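Side-chain contact in acyl-coenzyme A oxidase acox-1.2 (Caenorhabditis elegans, PDB 5K3J), which catalyses the FAD-dependent desaturation that opens peroxisomal beta-oxidation of ascaroside pheromones with five-carbon omega side chains: residues 497-500 / 501-505. Residues are numbered along the deposited sequence; the frame is centred on the assembly and turned at random.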
ATOM      1  N   LYS A 497      26.930 -15.049  -9.191  1.00 57.34           N
ATOM      2  CA  LYS A 497      27.499 -14.080  -8.260  1.00 53.25           C
ATOM      3  C   LYS A 497      27.033 -14.325  -6.829  1.00 49.36           C
ATOM      4  O   LYS A 497      27.806 -14.176  -5.884  1.00 46.69           O
ATOM      5  CB  LYS A 497      27.134 -12.659  -8.696  1.00 54.74           C
ATOM      6  CG  LYS A 497      28.030 -11.556  -8.149  1.00 53.27           C
ATOM      7  CD  LYS A 497      27.434 -10.889  -6.923  1.00 49.48           C
ATOM      8  CE  LYS A 497      28.273  -9.695  -6.509  1.00 52.87           C
ATOM      9  NZ  LYS A 497      28.334  -8.648  -7.568  1.00 53.05           N
ATOM     10  N   ALA A 498      25.768 -14.703  -6.674  1.00 67.62           N
ATOM     11  CA  ALA A 498      25.212 -14.953  -5.350  1.00 69.07           C
ATOM     12  C   ALA A 498      25.568 -16.353  -4.855  1.00 62.66           C
ATOM     13  O   ALA A 498      25.846 -16.551  -3.671  1.00 60.08           O
ATOM     14  CB  ALA A 498      23.701 -14.760  -5.361  1.00 68.36           C
ATOM     15  N   THR A 499      25.566 -17.320  -5.768  1.00 61.47           N
ATOM     16  CA  THR A 499      25.872 -18.702  -5.415  1.00 63.19           C
ATOM     17  C   THR A 499      27.302 -18.837  -4.892  1.00 62.72           C
ATOM     18  O   THR A 499      27.535 -19.476  -3.865  1.00 61.89           O
ATOM     19  CB  THR A 499      25.672 -19.649  -6.619  1.00 59.55           C
ATOM     20  OG1 THR A 499      24.281 -19.710  -6.958  1.00 59.98           O
ATOM     21  CG2 THR A 499      26.167 -21.051  -6.287  1.00 57.77           C
ATOM     22  N   GLU A 500      28.248 -18.213  -5.587  1.00 95.41           N
ATOM     23  CA  GLU A 500      29.661 -18.318  -5.235  1.00100.65           C
ATOM     24  C   GLU A 500      29.980 -17.596  -3.930  1.00 98.26           C
ATOM     25  O   GLU A 500      30.933 -17.953  -3.235  1.00 99.27           O
ATOM     26  CB  GLU A 500      30.530 -17.765  -6.365  1.00107.48           C
ATOM     27  CG  GLU A 500      31.957 -18.280  -6.360  1.00112.15           C
ATOM     28  CD  GLU A 500      32.352 -18.902  -7.684  1.00111.63           C
ATOM     29  OE1 GLU A 500      31.620 -18.709  -8.679  1.00101.21           O
ATOM     30  OE2 GLU A 500      33.393 -19.589  -7.731  1.00105.31           O
ATOM     31  N   LYS A 501      29.193 -16.574  -3.605  1.00 75.54           N
ATOM     32  CA  LYS A 501      29.352 -15.877  -2.335  1.00 71.77           C
ATOM     33  C   LYS A 501      28.893 -16.787  -1.209  1.00 68.04           C
ATOM     34  O   LYS A 501      29.562 -16.909  -0.182  1.00 70.47           O
ATOM     35  CB  LYS A 501      28.569 -14.564  -2.315  1.00 72.31           C
ATOM     36  CG  LYS A 501      28.542 -13.882  -0.952  1.00 74.72           C
ATOM     37  CD  LYS A 501      27.940 -12.488  -1.034  1.00 77.18           C
ATOM     38  CE  LYS A 501      27.703 -11.897   0.350  1.00 76.46           C
ATOM     39  NZ  LYS A 501      27.179 -10.501   0.295  1.00 72.44           N
ATOM     40  N   PHE A 502      27.750 -17.434  -1.411  1.00 48.06           N
ATOM     41  CA  PHE A 502      27.266 -18.426  -0.459  1.00 47.09           C
ATOM     42  C   PHE A 502      28.257 -19.586  -0.356  1.00 47.44           C
ATOM     43  O   PHE A 502      28.508 -20.092   0.736  1.00 56.16           O
ATOM     44  CB  PHE A 502      25.871 -18.918  -0.861  1.00 45.88           C
ATOM     45  CG  PHE A 502      25.490 -20.244  -0.268  1.00 45.65           C
ATOM     46  CD1 PHE A 502      25.435 -20.429   1.105  1.00 46.95           C
ATOM     47  CD2 PHE A 502      25.149 -21.301  -1.093  1.00 49.76           C
ATOM     48  CE1 PHE A 502      25.073 -21.655   1.637  1.00 46.13           C
ATOM     49  CE2 PHE A 502      24.786 -22.521  -0.566  1.00 45.70           C
ATOM     50  CZ  PHE A 502      24.747 -22.699   0.800  1.00 45.78           C
ATOM     51  N   LEU A 503      28.837 -19.983  -1.486  1.00 43.99           N
ATOM     52  CA  LEU A 503      29.855 -21.034  -1.505  1.00 43.54           C
ATOM     53  C   LEU A 503      31.118 -20.632  -0.741  1.00 46.25           C
ATOM     54  O   LEU A 503      31.645 -21.412   0.052  1.00 53.97           O
ATOM     55  CB  LEU A 503      30.220 -21.405  -2.944  1.00 45.80           C
ATOM     56  CG  LEU A 503      29.164 -22.184  -3.733  1.00 44.56           C
ATOM     57  CD1 LEU A 503      29.672 -22.549  -5.124  1.00 44.43           C
ATOM     58  CD2 LEU A 503      28.724 -23.427  -2.967  1.00 42.50           C
ATOM     59  N   LYS A 504      31.598 -19.415  -0.991  1.00 54.21           N
ATOM     60  CA  LYS A 504      32.801 -18.903  -0.336  1.00 56.10           C
ATOM     61  C   LYS A 504      32.669 -18.893   1.183  1.00 57.54           C
ATOM     62  O   LYS A 504      33.640 -19.124   1.904  1.00 68.56           O
ATOM     63  CB  LYS A 504      33.120 -17.490  -0.834  1.00 60.69           C
ATOM     64  CG  LYS A 504      34.308 -17.404  -1.778  1.00 64.80           C
ATOM     65  CD  LYS A 504      34.614 -15.955  -2.129  1.00 66.64           C
ATOM     66  CE  LYS A 504      36.012 -15.806  -2.708  1.00 66.89           C
ATOM     67  NZ  LYS A 504      36.239 -16.690  -3.885  1.00 64.33           N
ATOM     68  N   LEU A 505      31.458 -18.623   1.660  1.00 63.03           N
ATOM     69  CA  LEU A 505      31.186 -18.583   3.090  1.00 65.47           C
ATOM     70  C   LEU A 505      31.226 -19.979   3.706  1.00 68.80           C
ATOM     71  O   LEU A 505      31.339 -20.122   4.920  1.00 71.39           O
ATOM     72  CB  LEU A 505      29.831 -17.920   3.357  1.00 63.41           C
ATOM     73  CG  LEU A 505      29.777 -16.405   3.135  1.00 60.04           C
ATOM     74  CD1 LEU A 505      28.365 -15.956   2.798  1.00 57.75           C
ATOM     75  CD2 LEU A 505      30.296 -15.661   4.362  1.00 59.63           C
TER
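Leu503 lies one turn beyond Thr499 on the alpha-helix 481-507, in the C-terminal helical region of the acyl-CoA oxidase fold, and the two side chains run side by side in the same direction. The i to i+4 pattern is documented by three backbone bonds: Phe502 N to Ala498 O, Leu503 N to Thr499 O at 2.8 Å (N-H...O angle 151°), and Lys504 N to Glu500 O.

Traced outward, Leu503 CB first meets carbonyl oxygens, with Thr499 O at 3.4 Å and Glu500 O at 3.5 Å. A chi1 of -72° puts Leu503 CG beside its own backbone N, 3.2 Å from Thr499 O, the oxygen that accepts that N-H. Leu503 CD1 then reaches Thr499 CG2 at 4.0 Å, a methyl-to-methyl contact. Thr499 presents this methyl because its chi1 of -67° sets CG2 anti to the backbone N and beside the carbonyl carbon, on the side of Leu503, while OG1 stays beside the N and hydrogen-bonds to Ala495 O. Helix 435-450 packs on the same threonine through Val447 and Val450, and Leu503 touches Glu451 just beyond it. With an alanine here in place of Leu503, Thr499 CG2 would probably lose its methyl neighbour and a gap would open beside Glu451, though the backbone bond could remain.

On another side of the helix, Phe502 stacks edge-to-face with Trp516, while Phe502 CB rests 3.5 Å from Thr499 O.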